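Local coordinates for protein elongation factor G (Thermus thermophilus, PDB 2DY1) that binds GTP and magnesium and, as a member of the elongation factor G family, probably uses GTP hydrolysis to drive translocation during protein synthesis, at residues 139-142 against 143-146; 181-185 against 186-190; 191-195 against 196-200; 252-255 against 256-259. All coordinates share one frame; numbering follows the deposited sequence.

Contact 1. Residues 139-142 against 143-146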
loop_
_atom_site.group_PDB
_atom_site.type_symbol
_atom_site.label_atom_id
_atom_site.label_comp_id
_atom_site.label_asym_id
_atom_site.label_seq_id
_atom_site.Cartn_x
_atom_site.Cartn_y
_atom_site.Cartn_z
ATOM N N GLY A 139 12.168 -25.039 16.022
ATOM C CA GLY A 139 13.581 -25.433 16.033
ATOM C C GLY A 139 14.784 -24.517 15.798
ATOM O O GLY A 139 15.931 -24.995 15.783
ATOM N N GLY A 140 14.546 -23.221 15.651
ATOM C CA GLY A 140 15.614 -22.268 15.377
ATOM C C GLY A 140 16.642 -21.942 16.447
ATOM O O GLY A 140 16.594 -22.453 17.555
ATOM N N ASP A 141 17.583 -21.074 16.085
ATOM C CA ASP A 141 18.667 -20.663 16.978
ATOM C C ASP A 141 18.427 -19.223 17.433
ATOM O O ASP A 141 18.763 -18.260 16.732
ATOM C CB ASP A 141 20.017 -20.761 16.252
ATOM C CG ASP A 141 21.187 -20.350 17.139
ATOM O OD1 ASP A 141 20.937 -19.926 18.282
ATOM O OD2 ASP A 141 22.356 -20.447 16.705
ATOM N N TYR A 142 17.868 -19.092 18.624
ATOM C CA TYR A 142 17.536 -17.783 19.165
ATOM C C TYR A 142 18.734 -16.861 19.335
ATOM O O TYR A 142 18.637 -15.664 19.096
ATOM C CB TYR A 142 16.846 -17.952 20.512
ATOM C CG TYR A 142 16.228 -16.692 21.055
ATOM C CD1 TYR A 142 14.994 -16.247 20.579
ATOM C CD2 TYR A 142 16.853 -15.969 22.061
ATOM C CE1 TYR A 142 14.393 -15.107 21.105
ATOM C CE2 TYR A 142 16.252 -14.813 22.591
ATOM C CZ TYR A 142 15.029 -14.404 22.106
ATOM O OH TYR A 142 14.415 -13.298 22.659
ATOM N N TYR A 143 19.870 -17.412 19.742
ATOM C CA TYR A 143 21.039 -16.587 19.955
ATOM C C TYR A 143 21.600 -16.020 18.664
ATOM O O TYR A 143 22.010 -14.864 18.633
ATOM C CB TYR A 143 22.078 -17.377 20.749
ATOM C CG TYR A 143 21.537 -17.707 22.119
ATOM C CD1 TYR A 143 20.807 -18.879 22.349
ATOM C CD2 TYR A 143 21.656 -16.788 23.156
ATOM C CE1 TYR A 143 20.200 -19.119 23.589
ATOM C CE2 TYR A 143 21.059 -17.010 24.392
ATOM C CZ TYR A 143 20.333 -18.178 24.600
ATOM O OH TYR A 143 19.754 -18.389 25.829
ATOM N N ALA A 144 21.591 -16.813 17.594
ATOM C CA ALA A 144 22.062 -16.328 16.308
ATOM C C ALA A 144 21.059 -15.279 15.814
ATOM O O ALA A 144 21.443 -14.304 15.173
ATOM C CB ALA A 144 22.171 -17.482 15.307
ATOM N N LEU A 145 19.774 -15.488 16.110
ATOM C CA LEU A 145 18.747 -14.532 15.699
ATOM C C LEU A 145 18.994 -13.195 16.383
ATOM O O LEU A 145 18.920 -12.162 15.737
ATOM C CB LEU A 145 17.350 -15.058 16.046
ATOM C CG LEU A 145 16.222 -14.052 15.776
ATOM C CD1 LEU A 145 16.159 -13.686 14.298
ATOM C CD2 LEU A 145 14.904 -14.659 16.220
ATOM N N LEU A 146 19.315 -13.204 17.676
ATOM C CA LEU A 146 19.603 -11.934 18.354
ATOM C C LEU A 146 20.767 -11.206 17.664
ATOM O O LEU A 146 20.730 -9.985 17.495
ATOM C CB LEU A 146 19.944 -12.160 19.825
ATOM C CG LEU A 146 18.818 -12.618 20.751
ATOM C CD1 LEU A 146 19.340 -12.700 22.189
ATOM C CD2 LEU A 146 17.667 -11.609 20.669
#
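Asp141, the N-cap residue, caps the opening turn of helix 142-153, and Tyr142 packs on Leu146 one turn further along; this is a local contact at the point where the loop after strand 129-134 becomes a helix in the GTP-binding domain. The CG of Asp141 stands anti to its own backbone N (chi1 -180°), which carries the carboxylate forward over the first turn, where OD1 meets Tyr143 N at 3.1 Å and Ala144 N at 3.3 Å. Both bonds are weak, the first because it is bent and the second because it is long, although the second is nearly straight at 165°. The small methyl of Ala144 lets the carboxylate lie close: Ala144 CB is 3.3 Å from Asp141 OD2. Regular helical bonding then takes over, with Leu145 N giving to Asp141 O at 3.0 Å and Leu146 N to Tyr142 O at 2.9 Å.

On the buried side the ring of Tyr142 crosses the end of Leu146 at a slant, its CE2 3.8 Å from Leu146 CD1. The ring reaches further, against Val250 and Leu252 of strand 248-252, and its OH is hydrogen-bonded to Asp160 O, so a tyrosine satisfies both the apolar surroundings and the polar group beyond them. An alanine in place of this tyrosine is likely to leave the Leu146 methyls facing a gap and Asp160 O without its hydroxyl partner. A carboxylate facing amide hydrogens at a helix start is probably stabilised in its charged form, while the buried side combines apolar packing with one hydroxyl bond.

Contact 2. Residues 181-185 against 186-190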
loop_
_atom_site.group_PDB
_atom_site.type_symbol
_atom_site.label_atom_id
_atom_site.label_comp_id
_atom_site.label_asym_id
_atom_site.label_seq_id
_atom_site.Cartn_x
_atom_site.Cartn_y
_atom_site.Cartn_z
ATOM N N TYR A 181 10.543 -19.240 33.893
ATOM C CA TYR A 181 9.169 -19.710 33.960
ATOM C C TYR A 181 8.922 -20.748 32.890
ATOM O O TYR A 181 9.282 -20.537 31.735
ATOM C CB TYR A 181 8.207 -18.539 33.733
ATOM C CG TYR A 181 8.461 -17.393 34.681
ATOM C CD1 TYR A 181 9.406 -16.417 34.384
ATOM C CD2 TYR A 181 7.833 -17.353 35.927
ATOM C CE1 TYR A 181 9.729 -15.419 35.312
ATOM C CE2 TYR A 181 8.150 -16.368 36.866
ATOM C CZ TYR A 181 9.094 -15.408 36.552
ATOM O OH TYR A 181 9.388 -14.438 37.484
ATOM N N ARG A 182 8.298 -21.855 33.266
ATOM C CA ARG A 182 7.998 -22.892 32.292
ATOM C C ARG A 182 6.493 -22.956 32.097
ATOM O O ARG A 182 5.724 -22.602 32.995
ATOM C CB ARG A 182 8.533 -24.254 32.757
ATOM C CG ARG A 182 7.778 -24.878 33.900
ATOM C CD ARG A 182 8.427 -26.205 34.344
ATOM N NE ARG A 182 8.614 -27.181 33.270
ATOM C CZ ARG A 182 7.674 -28.005 32.808
ATOM N NH1 ARG A 182 6.444 -27.990 33.319
ATOM N NH2 ARG A 182 7.968 -28.847 31.831
ATOM N N TYR A 183 6.081 -23.410 30.924
ATOM C CA TYR A 183 4.673 -23.516 30.595
ATOM C C TYR A 183 4.242 -24.931 30.273
ATOM O O TYR A 183 4.969 -25.691 29.641
ATOM C CB TYR A 183 4.351 -22.635 29.378
ATOM C CG TYR A 183 4.479 -21.176 29.655
ATOM C CD1 TYR A 183 5.732 -20.571 29.778
ATOM C CD2 TYR A 183 3.340 -20.392 29.841
ATOM C CE1 TYR A 183 5.843 -19.217 30.080
ATOM C CE2 TYR A 183 3.446 -19.052 30.142
ATOM C CZ TYR A 183 4.690 -18.469 30.258
ATOM O OH TYR A 183 4.782 -17.132 30.528
ATOM N N GLU A 184 3.045 -25.273 30.720
ATOM C CA GLU A 184 2.465 -26.557 30.398
ATOM C C GLU A 184 1.006 -26.198 30.212
ATOM O O GLU A 184 0.358 -25.700 31.132
ATOM C CB GLU A 184 2.690 -27.582 31.514
ATOM C CG GLU A 184 4.096 -28.177 31.454
ATOM C CD GLU A 184 4.170 -29.620 31.929
ATOM O OE1 GLU A 184 4.081 -29.858 33.151
ATOM O OE2 GLU A 184 4.314 -30.518 31.072
ATOM N N ASN A 185 0.530 -26.373 28.984
ATOM C CA ASN A 185 -0.848 -26.049 28.635
ATOM C C ASN A 185 -1.189 -24.575 28.865
ATOM O O ASN A 185 -2.253 -24.253 29.389
ATOM C CB ASN A 185 -1.805 -26.937 29.428
ATOM C CG ASN A 185 -1.485 -28.402 29.272
ATOM O OD1 ASN A 185 -1.350 -28.898 28.152
ATOM N ND2 ASN A 185 -1.355 -29.105 30.391
ATOM N N GLY A 186 -0.277 -23.688 28.472
ATOM C CA GLY A 186 -0.505 -22.263 28.616
ATOM C C GLY A 186 -0.429 -21.723 30.028
ATOM O O GLY A 186 -0.585 -20.514 30.247
ATOM N N GLU A 187 -0.204 -22.619 30.989
ATOM C CA GLU A 187 -0.105 -22.232 32.389
ATOM C C GLU A 187 1.356 -22.145 32.792
ATOM O O GLU A 187 2.143 -23.060 32.542
ATOM C CB GLU A 187 -0.831 -23.238 33.279
ATOM C CG GLU A 187 -2.339 -23.316 33.040
ATOM C CD GLU A 187 -3.013 -21.951 33.044
ATOM O OE1 GLU A 187 -2.718 -21.141 33.948
ATOM O OE2 GLU A 187 -3.847 -21.691 32.152
ATOM N N GLU A 188 1.688 -21.038 33.437
ATOM C CA GLU A 188 3.038 -20.740 33.863
ATOM C C GLU A 188 3.381 -21.072 35.321
ATOM O O GLU A 188 2.564 -20.867 36.212
ATOM C CB GLU A 188 3.242 -19.247 33.608
ATOM C CG GLU A 188 4.400 -18.584 34.274
ATOM C CD GLU A 188 4.199 -17.078 34.310
ATOM O OE1 GLU A 188 3.469 -16.600 35.208
ATOM O OE2 GLU A 188 4.741 -16.371 33.433
ATOM N N ARG A 189 4.573 -21.618 35.548
ATOM C CA ARG A 189 5.069 -21.867 36.910
ATOM C C ARG A 189 6.533 -21.485 36.890
ATOM O O ARG A 189 7.211 -21.688 35.880
ATOM C CB ARG A 189 5.031 -23.314 37.311
ATOM C CG ARG A 189 3.646 -24.020 37.441
ATOM C CD ARG A 189 2.799 -23.627 38.690
ATOM N NE ARG A 189 3.409 -23.857 40.025
ATOM C CZ ARG A 189 3.251 -24.905 40.843
ATOM N NH1 ARG A 189 3.837 -24.916 42.038
ATOM N NH2 ARG A 189 2.566 -25.953 40.419
ATOM N N GLU A 190 7.016 -20.903 37.981
ATOM C CA GLU A 190 8.414 -20.497 38.054
ATOM C C GLU A 190 9.289 -21.746 38.015
ATOM O O GLU A 190 8.922 -22.806 38.516
ATOM C CB GLU A 190 8.710 -19.709 39.341
ATOM C CG GLU A 190 10.087 -19.034 39.284
ATOM C CD GLU A 190 10.375 -18.087 40.444
ATOM O OE1 GLU A 190 9.454 -17.762 41.229
ATOM O OE2 GLU A 190 11.541 -17.655 40.559
#
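Tyr183 and Glu188 run side by side and point the same way from a non-hydrogen-bonded pair of this antiparallel hairpin. Glu188 CB sits over the Tyr183 ring in a CH-pi contact, 3.9 Å from the centroid, with ring and carboxylate planes 56° apart. The chain of Glu188 then extends along the ring and brings OE2 to 3.0 Å from Tyr183 OH. Tyr181, on the same face, slants across Glu188, its CB 3.8 Å from Glu188 CG, while its CE2 comes 4.1 Å from Glu190 CG. Long glutamates suit this place: the CB methylene of Glu188 covers the Tyr183 ring and the methylenes of Glu188 and Glu190 pack against Tyr181, while the carboxylates stay near solvent.

On the other face Arg182 NH1 makes a salt bridge to Glu184 OE1 at 3.0 Å, meeting the oxygen from above the carboxylate plane; Glu165 holds the same guanidinium through NE. A type I' turn from Glu184 to Glu187 closes the hairpin, with positive phi at Asn185 and Gly186, which asparagine and glycine tolerate well.

Strand 187-191 forms the outer edge of the large sheet, and strand 179-184 joins it to strand 168-174. Pro263 of helix 261-271 touches Tyr183 and Glu188, while Lys32 of helix 22-32 bonds to Gly186 O.

Contact 3. Residues 191-195 against 196-200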
loop_
_atom_site.group_PDB
_atom_site.type_symbol
_atom_site.label_atom_id
_atom_site.label_comp_id
_atom_site.label_asym_id
_atom_site.label_seq_id
_atom_site.Cartn_x
_atom_site.Cartn_y
_atom_site.Cartn_z
ATOM N N ALA A 191 10.450 -21.598 37.402
ATOM C CA ALA A 191 11.405 -22.676 37.265
ATOM C C ALA A 191 12.764 -22.106 37.615
ATOM O O ALA A 191 12.935 -20.883 37.738
ATOM C CB ALA A 191 11.400 -23.202 35.821
ATOM N N GLU A 192 13.751 -22.981 37.787
ATOM C CA GLU A 192 15.089 -22.511 38.099
ATOM C C GLU A 192 15.824 -22.211 36.806
ATOM O O GLU A 192 15.559 -22.853 35.785
ATOM C CB GLU A 192 15.875 -23.604 38.836
ATOM C CG GLU A 192 15.285 -23.995 40.149
ATOM C CD GLU A 192 15.752 -23.089 41.263
ATOM O OE1 GLU A 192 16.259 -21.983 40.969
ATOM O OE2 GLU A 192 15.605 -23.480 42.433
ATOM N N VAL A 193 16.728 -21.235 36.837
ATOM C CA VAL A 193 17.537 -20.951 35.660
ATOM C C VAL A 193 18.506 -22.130 35.655
ATOM O O VAL A 193 19.190 -22.380 36.657
ATOM C CB VAL A 193 18.356 -19.655 35.799
ATOM C CG1 VAL A 193 19.329 -19.549 34.634
ATOM C CG2 VAL A 193 17.429 -18.436 35.831
ATOM N N PRO A 194 18.560 -22.889 34.548
ATOM C CA PRO A 194 19.473 -24.033 34.504
ATOM C C PRO A 194 20.919 -23.624 34.834
ATOM O O PRO A 194 21.398 -22.598 34.358
ATOM C CB PRO A 194 19.334 -24.532 33.068
ATOM C CG PRO A 194 17.938 -24.160 32.709
ATOM C CD PRO A 194 17.806 -22.769 33.286
ATOM N N PRO A 195 21.625 -24.437 35.629
ATOM C CA PRO A 195 23.017 -24.194 36.043
ATOM C C PRO A 195 23.927 -23.880 34.848
ATOM O O PRO A 195 24.726 -22.935 34.866
ATOM C CB PRO A 195 23.403 -25.505 36.727
ATOM C CG PRO A 195 22.107 -25.984 37.291
ATOM C CD PRO A 195 21.115 -25.694 36.202
ATOM N N GLU A 196 23.792 -24.680 33.803
ATOM C CA GLU A 196 24.595 -24.505 32.601
ATOM C C GLU A 196 24.298 -23.229 31.820
ATOM O O GLU A 196 25.050 -22.876 30.917
ATOM C CB GLU A 196 24.399 -25.713 31.695
ATOM C CG GLU A 196 24.862 -27.002 32.337
ATOM C CD GLU A 196 24.334 -28.223 31.625
ATOM O OE1 GLU A 196 24.721 -28.450 30.458
ATOM O OE2 GLU A 196 23.525 -28.953 32.235
ATOM N N GLU A 197 23.213 -22.541 32.168
ATOM C CA GLU A 197 22.824 -21.319 31.471
ATOM C C GLU A 197 23.161 -20.058 32.250
ATOM O O GLU A 197 23.167 -18.965 31.685
ATOM C CB GLU A 197 21.308 -21.286 31.247
ATOM C CG GLU A 197 20.712 -22.376 30.382
ATOM C CD GLU A 197 20.723 -22.026 28.914
ATOM O OE1 GLU A 197 19.892 -22.591 28.170
ATOM O OE2 GLU A 197 21.564 -21.199 28.498
ATOM N N ARG A 198 23.433 -20.204 33.539
ATOM C CA ARG A 198 23.658 -19.033 34.369
ATOM C C ARG A 198 24.687 -18.018 33.943
ATOM O O ARG A 198 24.424 -16.819 34.014
ATOM C CB ARG A 198 23.882 -19.479 35.801
ATOM C CG ARG A 198 22.604 -20.067 36.322
ATOM C CD ARG A 198 22.716 -20.624 37.704
ATOM N NE ARG A 198 21.449 -21.270 38.014
ATOM C CZ ARG A 198 21.042 -21.584 39.232
ATOM N NH1 ARG A 198 21.809 -21.317 40.290
ATOM N NH2 ARG A 198 19.858 -22.142 39.388
ATOM N N GLU A 199 25.845 -18.473 33.490
ATOM C CA GLU A 199 26.864 -17.527 33.061
ATOM C C GLU A 199 26.394 -16.706 31.857
ATOM O O GLU A 199 26.611 -15.493 31.807
ATOM C CB GLU A 199 28.168 -18.256 32.736
ATOM C CG GLU A 199 28.714 -19.035 33.925
ATOM C CD GLU A 199 30.169 -19.421 33.764
ATOM O OE1 GLU A 199 30.537 -19.933 32.683
ATOM O OE2 GLU A 199 30.943 -19.218 34.725
ATOM N N ARG A 200 25.729 -17.351 30.903
ATOM C CA ARG A 200 25.261 -16.622 29.724
ATOM C C ARG A 200 24.147 -15.659 30.116
ATOM O O ARG A 200 24.100 -14.529 29.631
ATOM C CB ARG A 200 24.760 -17.586 28.636
ATOM C CG ARG A 200 24.317 -16.848 27.359
ATOM C CD ARG A 200 24.225 -17.763 26.135
ATOM N NE ARG A 200 23.345 -18.905 26.372
ATOM C CZ ARG A 200 23.131 -19.883 25.494
ATOM N NH1 ARG A 200 22.317 -20.887 25.806
ATOM N NH2 ARG A 200 23.726 -19.851 24.311
HETATM O O HOH W 1 26.592 -21.339 33.462
#
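Arg198 grips the carbonyl of Val193 side-on, with NE at 2.9 Å and NH2 at 2.8 Å from the single atom Val193 O. That oxygen lies almost exactly in the guanidinium plane, so both N-H groups converge on it; NH2 approaches within the carbonyl plane and NE from above it. A chain extended from CG to NE gives arginine the length to reach back across the turn. Its charge also has a long salt bridge, NH2 to Glu192 OE1 at 3.9 Å.

The backbone tightens beside this grip. Glu197 N bonds to Pro194 O at 2.8 Å, and Arg198 N to Pro195 O. A water donates to Pro195 O and accepts from Glu199 N at 3.0 Å, bridging the two. Further on, Arg200 NH1 meets Glu197 OE2 at 2.8 Å on the syn lone pair of the carboxylate.

Packing comes next. Val193 CG1 rests against the aliphatic part of Arg198, 3.7 Å from its CG, and the Pro194 ring lies alongside the side chain of Glu197, its CB 3.7 Å from Glu197 CG. Pro194 also leans on Leu163 of strand 156-165. Two successive prolines suit this corner, since their rings fix phi and they need supply no amide hydrogen. This is a strand-to-helix connection at the surface, joining edge strand 187-191 to helix 198-213 through a proline-rich turn well away from the nucleotide.

Contact 4. Residues 252-255 against 256-259. With GTP (guanosine-5'-triphosphate), chain C.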
loop_
_atom_site.group_PDB
_atom_site.type_symbol
_atom_site.label_atom_id
_atom_site.label_comp_id
_atom_site.label_asym_id
_atom_site.label_seq_id
_atom_site.Cartn_x
_atom_site.Cartn_y
_atom_site.Cartn_z
ATOM N N LEU A 252 10.031 -12.926 23.684
ATOM C CA LEU A 252 9.798 -14.242 23.113
ATOM C C LEU A 252 8.396 -14.685 23.509
ATOM O O LEU A 252 8.070 -14.725 24.702
ATOM C CB LEU A 252 10.852 -15.204 23.693
ATOM C CG LEU A 252 11.008 -16.666 23.306
ATOM C CD1 LEU A 252 11.185 -16.843 21.803
ATOM C CD2 LEU A 252 12.247 -17.181 24.054
ATOM N N ALA A 253 7.558 -15.023 22.524
ATOM C CA ALA A 253 6.205 -15.485 22.839
ATOM C C ALA A 253 5.643 -16.239 21.646
ATOM O O ALA A 253 6.020 -15.977 20.508
ATOM C CB ALA A 253 5.281 -14.292 23.184
ATOM N N SER A 254 4.749 -17.184 21.923
ATOM C CA SER A 254 4.112 -17.960 20.864
ATOM C C SER A 254 2.646 -18.159 21.233
ATOM O O SER A 254 2.331 -18.634 22.317
ATOM C CB SER A 254 4.760 -19.331 20.716
ATOM O OG SER A 254 3.923 -20.181 19.943
ATOM N N GLY A 255 1.744 -17.777 20.330
ATOM C CA GLY A 255 0.340 -17.988 20.634
ATOM C C GLY A 255 -0.050 -19.439 20.393
ATOM O O GLY A 255 -1.020 -19.923 20.954
ATOM N N GLU A 256 0.754 -20.142 19.592
ATOM C CA GLU A 256 0.470 -21.544 19.253
ATOM C C GLU A 256 0.853 -22.451 20.421
ATOM O O GLU A 256 0.105 -23.343 20.786
ATOM C CB GLU A 256 1.256 -21.928 18.003
ATOM C CG GLU A 256 0.876 -23.252 17.377
ATOM C CD GLU A 256 -0.439 -23.172 16.638
ATOM O OE1 GLU A 256 -0.664 -22.150 15.947
ATOM O OE2 GLU A 256 -1.240 -24.127 16.742
ATOM N N ARG A 257 2.012 -22.197 21.022
ATOM C CA ARG A 257 2.470 -22.988 22.170
ATOM C C ARG A 257 1.983 -22.387 23.495
ATOM O O ARG A 257 2.200 -22.966 24.558
ATOM C CB ARG A 257 4.009 -23.036 22.197
ATOM C CG ARG A 257 4.679 -23.609 20.971
ATOM C CD ARG A 257 4.334 -25.073 20.819
ATOM N NE ARG A 257 4.687 -25.810 22.024
ATOM C CZ ARG A 257 4.237 -27.027 22.317
ATOM N NH1 ARG A 257 3.410 -27.650 21.488
ATOM N NH2 ARG A 257 4.611 -27.618 23.446
ATOM N N GLU A 258 1.312 -21.235 23.426
ATOM C CA GLU A 258 0.835 -20.516 24.599
ATOM C C GLU A 258 1.958 -20.300 25.610
ATOM O O GLU A 258 1.819 -20.614 26.789
ATOM C CB GLU A 258 -0.352 -21.225 25.266
ATOM C CG GLU A 258 -1.667 -20.996 24.510
ATOM C CD GLU A 258 -2.286 -19.608 24.730
ATOM O OE1 GLU A 258 -1.617 -18.676 25.286
ATOM O OE2 GLU A 258 -3.468 -19.465 24.324
ATOM N N ILE A 259 3.068 -19.767 25.117
ATOM C CA ILE A 259 4.221 -19.455 25.956
ATOM C C ILE A 259 4.473 -17.946 25.938
ATOM O O ILE A 259 4.558 -17.339 24.867
ATOM C CB ILE A 259 5.496 -20.172 25.441
ATOM C CG1 ILE A 259 5.384 -21.680 25.691
ATOM C CG2 ILE A 259 6.749 -19.590 26.132
ATOM C CD1 ILE A 259 6.539 -22.488 25.053
HETATM P PG GTP C . -0.469 -12.873 8.075
HETATM O O1G GTP C . -0.837 -13.685 6.737
HETATM O O2G GTP C . -1.805 -12.221 8.679
HETATM O O3G GTP C . 0.601 -11.872 7.868
HETATM O O3B GTP C . -0.009 -14.054 9.069
HETATM P PB GTP C . 0.128 -13.912 10.661
HETATM O O1B GTP C . 1.391 -13.200 10.967
HETATM O O2B GTP C . -1.127 -13.359 11.223
HETATM O O3A GTP C . 0.375 -15.435 11.099
HETATM P PA GTP C . -0.786 -16.435 11.574
HETATM O O1A GTP C . -1.161 -16.110 12.968
HETATM O O2A GTP C . -1.847 -16.460 10.540
HETATM O "O5'" GTP C . -0.035 -17.855 11.600
HETATM C "C5'" GTP C . 0.279 -18.486 10.357
HETATM C "C4'" GTP C . 0.636 -19.951 10.594
HETATM O "O4'" GTP C . 1.666 -19.965 11.597
HETATM C "C3'" GTP C . -0.563 -20.690 11.193
HETATM O "O3'" GTP C . -0.520 -22.060 10.785
HETATM C "C2'" GTP C . -0.309 -20.578 12.696
HETATM O "O2'" GTP C . -0.902 -21.698 13.361
HETATM C "C1'" GTP C . 1.207 -20.764 12.697
HETATM N N9 GTP C . 1.848 -20.287 13.944
HETATM C C8 GTP C . 1.714 -19.076 14.480
HETATM N N7 GTP C . 2.538 -18.953 15.519
HETATM C C5 GTP C . 3.201 -20.099 15.652
HETATM C C6 GTP C . 4.171 -20.550 16.541
HETATM O O6 GTP C . 4.634 -19.821 17.418
HETATM N N1 GTP C . 4.651 -21.858 16.401
HETATM C C2 GTP C . 4.158 -22.678 15.379
HETATM N N2 GTP C . 4.613 -23.920 15.239
HETATM N N3 GTP C . 3.226 -22.206 14.537
HETATM C C4 GTP C . 2.752 -20.957 14.654
#
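The guanine base has one face covered by the methylenes of Glu256: CB lies 3.5 Å from GTP C6 and CG 3.8 Å from GTP N3. With CG anti to the backbone N (chi1 -169°) and a bend at chi2, the chain runs over the base and down to the ribose, where OE1 accepts from GTP O2' at 2.6 Å. Ser254 OG donates to GTP O6, also at 2.6 Å, from well out of the base plane, on the side Glu256 covers. Asp137, of a TKxD sequence that corresponds to the family's NKxD motif, bonds to the nucleotide as well.

Ser254 OG is itself held by Arg257 N at 3.0 Å, nearly straight at 171°, and weakly by Glu256 N. A single bridge, Ser254 N to Ile259 O and Ile259 N to Ser254 O, closes the loop; Glu258 and Ile259 both face Ser254, a G1 beta bulge, with positive phi at Glu258.

Replacing Glu256 with an alanine would probably leave O2' without its carboxylate acceptor and uncover the part of the face near N3. With these amides donating to it, Ser254 OG is probably predisposed to give its own proton to O6, the keto oxygen that distinguishes guanine from adenine.

In the fold
All four contacts belong to the GTP-binding domain, but they differ in burial. Contact 4 is buried and holds the nucleotide, contact 1 is partly buried, and contacts 2 and 3 lie at the surface. Backbone bonds run through all four; salt bridges occur in contacts 2 and 3, contact 1 adds a helix cap and apolar packing, and contact 4 spends buried polar groups on the nucleotide. Contacts 2 and 3 share strand 187-191, which leads from the hairpin to helix 198-213. That helix returns to contact 1, where Arg200 makes a cation-pi contact with Tyr143. Tyr142 of contact 1 packs on Leu252 of contact 4, and Tyr183 and Gly186 of contact 2 touch Glu258, so the nucleotide loop is flanked by both.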